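Local structure of beta-N-acetylglucosaminidase Nag2 (Vibrio harveyi, 6EZS) at residues F97-I102 with T335-R340; P315-I320 with I378-H383. The protein probably hydrolyses terminal non-reducing N-acetyl-D-hexosamine residues from N-acetyl-beta-D-hexosaminides. All coordinates share one frame; numbering follows the deposited sequence.

Contact 1 (F97-I102 with T335-R340); sequences FNEAMI and THLSQR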
loop_
_atom_site.group_PDB
_atom_site.type_symbol
_atom_site.label_atom_id
_atom_site.label_comp_id
_atom_site.label_asym_id
_atom_site.label_seq_id
_atom_site.Cartn_x
_atom_site.Cartn_y
_atom_site.Cartn_z
ATOM N N PHE A 97 -2.934 2.176 -22.117
ATOM C CA PHE A 97 -2.674 3.561 -21.745
ATOM C C PHE A 97 -3.738 4.022 -20.768
ATOM O O PHE A 97 -4.914 3.880 -21.060
ATOM C CB PHE A 97 -2.687 4.485 -22.983
ATOM C CG PHE A 97 -1.697 4.113 -24.081
ATOM C CD1 PHE A 97 -0.610 3.274 -23.846
ATOM C CD2 PHE A 97 -1.844 4.647 -25.351
ATOM C CE1 PHE A 97 0.287 2.945 -24.855
ATOM C CE2 PHE A 97 -0.939 4.340 -26.372
ATOM C CZ PHE A 97 0.133 3.489 -26.126
ATOM N N ASN A 98 -3.348 4.540 -19.601
ATOM C CA ASN A 98 -4.342 5.052 -18.629
ATOM C C ASN A 98 -4.942 6.374 -19.126
ATOM O O ASN A 98 -6.144 6.622 -18.986
ATOM C CB ASN A 98 -3.734 5.284 -17.243
ATOM C CG ASN A 98 -3.131 4.028 -16.617
ATOM O OD1 ASN A 98 -3.462 2.884 -16.973
ATOM N ND2 ASN A 98 -2.225 4.247 -15.662
ATOM N N GLU A 99 -4.075 7.224 -19.681
ATOM C CA GLU A 99 -4.466 8.507 -20.253
ATOM C C GLU A 99 -3.563 8.862 -21.410
ATOM O O GLU A 99 -2.453 8.357 -21.525
ATOM C CB GLU A 99 -4.368 9.620 -19.210
ATOM C CG GLU A 99 -5.431 9.586 -18.127
ATOM C CD GLU A 99 -5.264 10.712 -17.117
ATOM O OE1 GLU A 99 -4.652 11.756 -17.474
ATOM O OE2 GLU A 99 -5.749 10.560 -15.962
ATOM N N ALA A 100 -4.056 9.754 -22.252
ATOM C CA ALA A 100 -3.282 10.311 -23.347
ATOM C C ALA A 100 -3.678 11.758 -23.584
ATOM O O ALA A 100 -4.745 12.206 -23.158
ATOM C CB ALA A 100 -3.483 9.497 -24.609
ATOM N N MET A 101 -2.798 12.486 -24.255
ATOM C CA MET A 101 -3.058 13.869 -24.616
ATOM C C MET A 101 -2.150 14.305 -25.741
ATOM O O MET A 101 -1.212 13.601 -26.095
ATOM C CB MET A 101 -2.899 14.781 -23.406
ATOM C CG MET A 101 -1.481 15.134 -23.037
ATOM S SD MET A 101 -1.456 15.795 -21.367
ATOM C CE MET A 101 -2.369 17.325 -21.613
ATOM N N ILE A 102 -2.437 15.474 -26.301
ATOM C CA ILE A 102 -1.612 16.011 -27.397
ATOM C C ILE A 102 -1.159 17.441 -27.150
ATOM O O ILE A 102 -1.762 18.172 -26.375
ATOM C CB ILE A 102 -2.293 15.921 -28.787
ATOM C CG1 ILE A 102 -3.723 16.450 -28.732
ATOM C CG2 ILE A 102 -2.255 14.492 -29.304
ATOM C CD1 ILE A 102 -4.243 16.862 -30.089
ATOM N N THR A 335 -1.463 8.943 -14.015
ATOM C CA THR A 335 -2.736 9.620 -14.259
ATOM C C THR A 335 -2.516 11.137 -14.169
ATOM O O THR A 335 -1.393 11.587 -13.920
ATOM C CB THR A 335 -3.794 9.201 -13.209
ATOM O OG1 THR A 335 -3.339 9.560 -11.901
ATOM C CG2 THR A 335 -4.080 7.671 -13.256
ATOM N N HIS A 336 -3.593 11.906 -14.364
ATOM C CA HIS A 336 -3.600 13.359 -14.224
ATOM C C HIS A 336 -2.521 14.017 -15.048
ATOM O O HIS A 336 -1.835 14.917 -14.561
ATOM C CB HIS A 336 -3.471 13.754 -12.749
ATOM C CG HIS A 336 -4.659 13.373 -11.925
ATOM N ND1 HIS A 336 -4.802 12.125 -11.358
ATOM C CD2 HIS A 336 -5.778 14.065 -11.601
ATOM C CE1 HIS A 336 -5.953 12.069 -10.709
ATOM N NE2 HIS A 336 -6.564 13.233 -10.842
ATOM N N LEU A 337 -2.379 13.574 -16.294
ATOM C CA LEU A 337 -1.320 14.083 -17.173
ATOM C C LEU A 337 -1.477 15.562 -17.495
ATOM O O LEU A 337 -0.468 16.265 -17.644
ATOM C CB LEU A 337 -1.271 13.323 -18.490
ATOM C CG LEU A 337 -1.172 11.803 -18.432
ATOM C CD1 LEU A 337 -1.186 11.220 -19.841
ATOM C CD2 LEU A 337 0.060 11.361 -17.652
ATOM N N SER A 338 -2.734 16.006 -17.627
ATOM C CA SER A 338 -3.063 17.378 -18.039
ATOM C C SER A 338 -2.914 18.429 -16.935
ATOM O O SER A 338 -2.681 19.604 -17.230
ATOM C CB SER A 338 -4.482 17.447 -18.624
ATOM O OG SER A 338 -5.482 17.337 -17.622
ATOM N N GLN A 339 -3.038 17.999 -15.679
ATOM C CA GLN A 339 -3.047 18.910 -14.537
ATOM C C GLN A 339 -1.720 18.901 -13.755
ATOM O O GLN A 339 -0.754 18.234 -14.116
ATOM C CB GLN A 339 -4.204 18.555 -13.594
ATOM C CG GLN A 339 -5.518 18.209 -14.290
ATOM C CD GLN A 339 -6.430 17.368 -13.410
ATOM O OE1 GLN A 339 -6.707 17.734 -12.262
ATOM N NE2 GLN A 339 -6.899 16.226 -13.938
ATOM N N ARG A 340 -1.694 19.701 -12.697
ATOM C CA ARG A 340 -0.663 19.653 -11.678
ATOM C C ARG A 340 -1.145 18.721 -10.567
ATOM O O ARG A 340 -2.049 19.087 -9.836
ATOM C CB ARG A 340 -0.447 21.054 -11.112
ATOM C CG ARG A 340 0.432 21.129 -9.874
ATOM C CD ARG A 340 0.269 22.480 -9.217
ATOM N NE ARG A 340 1.446 22.860 -8.435
ATOM C CZ ARG A 340 1.480 23.095 -7.118
ATOM N NH1 ARG A 340 2.636 23.421 -6.561
ATOM N NH2 ARG A 340 0.395 23.017 -6.337
HETATM O O HOH W 1 -5.076 14.821 -16.831
#
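Glu99 OE1 is held from two directions: Leu337 N donates to it at 3.1 Å, nearly straight at 167°, and water 1 donates a longer bond. The amide of Leu337 arrives on the syn side of the carboxylate but tilted out of its plane. Glu99 OE2 takes His336 N at 3.0 Å, with the donor lying above the plane, so two successive backbone N-H groups fix the carboxylate's rotation. His336 has left-handed backbone angles and Leu337 right-handed ones, an alternation consistent with an anion-binding nest. Ser338 N joins through water 1, which accepts from it at 2.7 Å. Glu99 belongs to the N-terminal beta domain, where its backbone bonds to Ala42 and strand 100-106 runs inside the sheet between 38-42 and 109-117; residues 335-340 belong to a long loop of the catalytic (beta/alpha)8 barrel, so the bonds join two domains. Nearer the Glu99 backbone, Leu337 CD1 packs against Glu99 CB at 3.6 Å. Met101, with CG set between its backbone N and carbonyl carbon (chi1 79°), crosses Leu337 aslant and brings SD to 3.8 Å from Leu337 CB. Its bend at chi3 carries CE on to Ser338 CA, 3.6 Å away. Thr335 OG1 meets the edge of the His336 ring at ND1 and also hydrogen-bonds His275; its side chain lies about 8 Å from that of Glu584, which binds N-acetyl-D-glucosamine.

Contact 2 (P315-I320 with I378-H383); sequences PQLTEI and IKSLPH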
loop_
_atom_site.group_PDB
_atom_site.type_symbol
_atom_site.label_atom_id
_atom_site.label_comp_id
_atom_site.label_asym_id
_atom_site.label_seq_id
_atom_site.Cartn_x
_atom_site.Cartn_y
_atom_site.Cartn_z
ATOM N N PRO A 315 12.192 22.752 2.952
ATOM C CA PRO A 315 10.864 23.100 2.389
ATOM C C PRO A 315 10.599 22.615 0.962
ATOM O O PRO A 315 9.440 22.333 0.612
ATOM C CB PRO A 315 10.852 24.642 2.401
ATOM C CG PRO A 315 11.901 25.045 3.357
ATOM C CD PRO A 315 12.921 23.954 3.412
ATOM N N GLN A 316 11.670 22.525 0.166
ATOM C CA GLN A 316 11.601 22.152 -1.254
ATOM C C GLN A 316 11.044 20.740 -1.505
ATOM O O GLN A 316 10.483 20.493 -2.576
ATOM C CB GLN A 316 12.973 22.258 -1.928
ATOM C CG GLN A 316 13.652 23.625 -1.831
ATOM C CD GLN A 316 14.592 23.734 -0.635
ATOM O OE1 GLN A 316 14.247 23.314 0.474
ATOM N NE2 GLN A 316 15.786 24.278 -0.852
ATOM N N LEU A 317 11.193 19.830 -0.538
ATOM C CA LEU A 317 10.724 18.457 -0.700
ATOM C C LEU A 317 9.215 18.375 -0.908
ATOM O O LEU A 317 8.760 17.595 -1.724
ATOM C CB LEU A 317 11.158 17.584 0.483
ATOM C CG LEU A 317 12.671 17.338 0.569
ATOM C CD1 LEU A 317 13.071 16.893 1.963
ATOM C CD2 LEU A 317 13.142 16.319 -0.463
ATOM N N THR A 318 8.451 19.187 -0.184
ATOM C CA THR A 318 7.002 19.257 -0.382
ATOM C C THR A 318 6.583 20.368 -1.366
ATOM O O THR A 318 5.608 20.213 -2.095
ATOM C CB THR A 318 6.250 19.408 0.957
ATOM O OG1 THR A 318 6.891 20.380 1.792
ATOM C CG2 THR A 318 6.207 18.082 1.682
ATOM N N GLU A 319 7.312 21.482 -1.387
ATOM C CA GLU A 319 7.005 22.575 -2.319
ATOM C C GLU A 319 7.245 22.222 -3.801
ATOM O O GLU A 319 6.464 22.650 -4.665
ATOM C CB GLU A 319 7.747 23.861 -1.930
ATOM C CG GLU A 319 6.873 24.814 -1.118
ATOM C CD GLU A 319 7.652 25.867 -0.327
ATOM O OE1 GLU A 319 8.852 26.119 -0.632
ATOM O OE2 GLU A 319 7.042 26.454 0.602
ATOM N N ILE A 320 8.319 21.473 -4.074
ATOM C CA ILE A 320 8.595 20.900 -5.401
ATOM C C ILE A 320 8.158 19.422 -5.459
ATOM O O ILE A 320 7.349 19.031 -6.311
ATOM C CB ILE A 320 10.103 20.980 -5.766
ATOM C CG1 ILE A 320 10.624 22.430 -5.769
ATOM C CG2 ILE A 320 10.383 20.333 -7.114
ATOM C CD1 ILE A 320 9.951 23.382 -6.753
ATOM N N ILE A 378 15.518 14.100 -5.320
ATOM C CA ILE A 378 16.645 14.587 -6.133
ATOM C C ILE A 378 16.262 15.799 -6.991
ATOM O O ILE A 378 17.057 16.734 -7.143
ATOM C CB ILE A 378 17.271 13.444 -6.961
ATOM C CG1 ILE A 378 18.129 12.563 -6.039
ATOM C CG2 ILE A 378 18.163 13.965 -8.074
ATOM C CD1 ILE A 378 18.322 11.149 -6.523
ATOM N N LYS A 379 15.045 15.778 -7.528
ATOM C CA LYS A 379 14.497 16.916 -8.275
ATOM C C LYS A 379 14.206 18.121 -7.393
ATOM O O LYS A 379 14.170 19.248 -7.885
ATOM C CB LYS A 379 13.203 16.532 -9.002
ATOM C CG LYS A 379 13.333 15.403 -10.007
ATOM C CD LYS A 379 14.333 15.697 -11.113
ATOM C CE LYS A 379 14.527 14.478 -12.003
ATOM N NZ LYS A 379 15.534 14.724 -13.080
ATOM N N SER A 380 13.939 17.865 -6.116
ATOM C CA SER A 380 13.680 18.907 -5.129
ATOM C C SER A 380 14.956 19.599 -4.641
ATOM O O SER A 380 14.939 20.802 -4.399
ATOM C CB SER A 380 12.936 18.316 -3.935
ATOM O OG SER A 380 11.670 17.864 -4.328
ATOM N N LEU A 381 16.044 18.838 -4.502
ATOM C CA LEU A 381 17.309 19.339 -3.975
ATOM C C LEU A 381 18.489 19.045 -4.910
ATOM O O LEU A 381 19.428 18.351 -4.508
ATOM C CB LEU A 381 17.566 18.716 -2.603
ATOM C CG LEU A 381 16.402 18.774 -1.600
ATOM C CD1 LEU A 381 16.531 17.709 -0.524
ATOM C CD2 LEU A 381 16.306 20.164 -0.986
ATOM N N PRO A 382 18.459 19.590 -6.151
ATOM C CA PRO A 382 19.511 19.319 -7.148
ATOM C C PRO A 382 20.912 19.753 -6.735
ATOM O O PRO A 382 21.865 18.998 -6.933
ATOM C CB PRO A 382 19.050 20.090 -8.393
ATOM C CG PRO A 382 17.969 21.009 -7.941
ATOM C CD PRO A 382 17.371 20.416 -6.710
ATOM N N HIS A 383 21.034 20.949 -6.162
ATOM C CA HIS A 383 22.338 21.463 -5.700
ATOM C C HIS A 383 22.974 20.569 -4.632
ATOM O O HIS A 383 24.188 20.348 -4.645
ATOM C CB HIS A 383 22.214 22.898 -5.168
ATOM C CG HIS A 383 21.640 23.866 -6.157
ATOM N ND1 HIS A 383 21.764 23.707 -7.523
ATOM C CD2 HIS A 383 20.935 25.007 -5.975
ATOM C CE1 HIS A 383 21.153 24.703 -8.138
ATOM N NE2 HIS A 383 20.640 25.503 -7.222
#
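Ser380 presses its side chain against the helical turn 316-319, and here the backbones come nearest: the CA atoms of Leu317 and Ser380 are 5.3 Å apart. Ser380 CB lies 3.6 Å from Gln316 O, a carbonyl already engaged within its own helix by Ile320 N at 2.8 Å. With OG beside its own backbone N and anti to the carbonyl carbon (chi1 -65°), the serine hydroxyl turns back to bond Ala376 O, one turn earlier in helix 375-380. The close packing continues inward, where Leu317 and Leu381 cross at about a right angle and Leu317 CD2 meets Leu381 CD1 at 3.7 Å. Phe415 of helix 410-426 touches both leucines, and Val419 touches Leu317. The segments lie in the connections after parallel neighbours 296-303 and 363-370 of the (beta/alpha)8 barrel. Toward the partly exposed side the ends of the side chains are slacker, although Gln316 CB still comes to 3.5 Å from Ser380 O. Gln316, bent at chi2 (93°), lays its amide across the other branch of Leu381, with CD 4.0 Å from CD2. Ile320 sets CB 3.8 Å from Ser380 OG, while its CG2 stays 4.0 Å from Lys379 O. Since the serine hydroxyl and the Gln316 carbonyl each have a hydrogen-bond partner on their own side, the association rests on van der Waals contact and burial of the leucine branches, not directional bonds.

Along the chain the segments alternate, 97-102, 315-320, 335-340 and 378-383, so the two contacts cross. Their centres are 23 Å apart and their nearest atoms about 4 Å, without touching. Residues 315-320 and 335-340 share the long excursion between barrel strands 296-303 and 363-370. In contact 2 the early part of this excursion packs on the helices after strand 363-370, within the catalytic domain and away from the annotated sites. In contact 1 its later part reaches the N-terminal sheet at strand 100-106, near residues that bind N-acetyl-D-glucosamine. One connection of the barrel thus meets both its neighbouring connection and another domain.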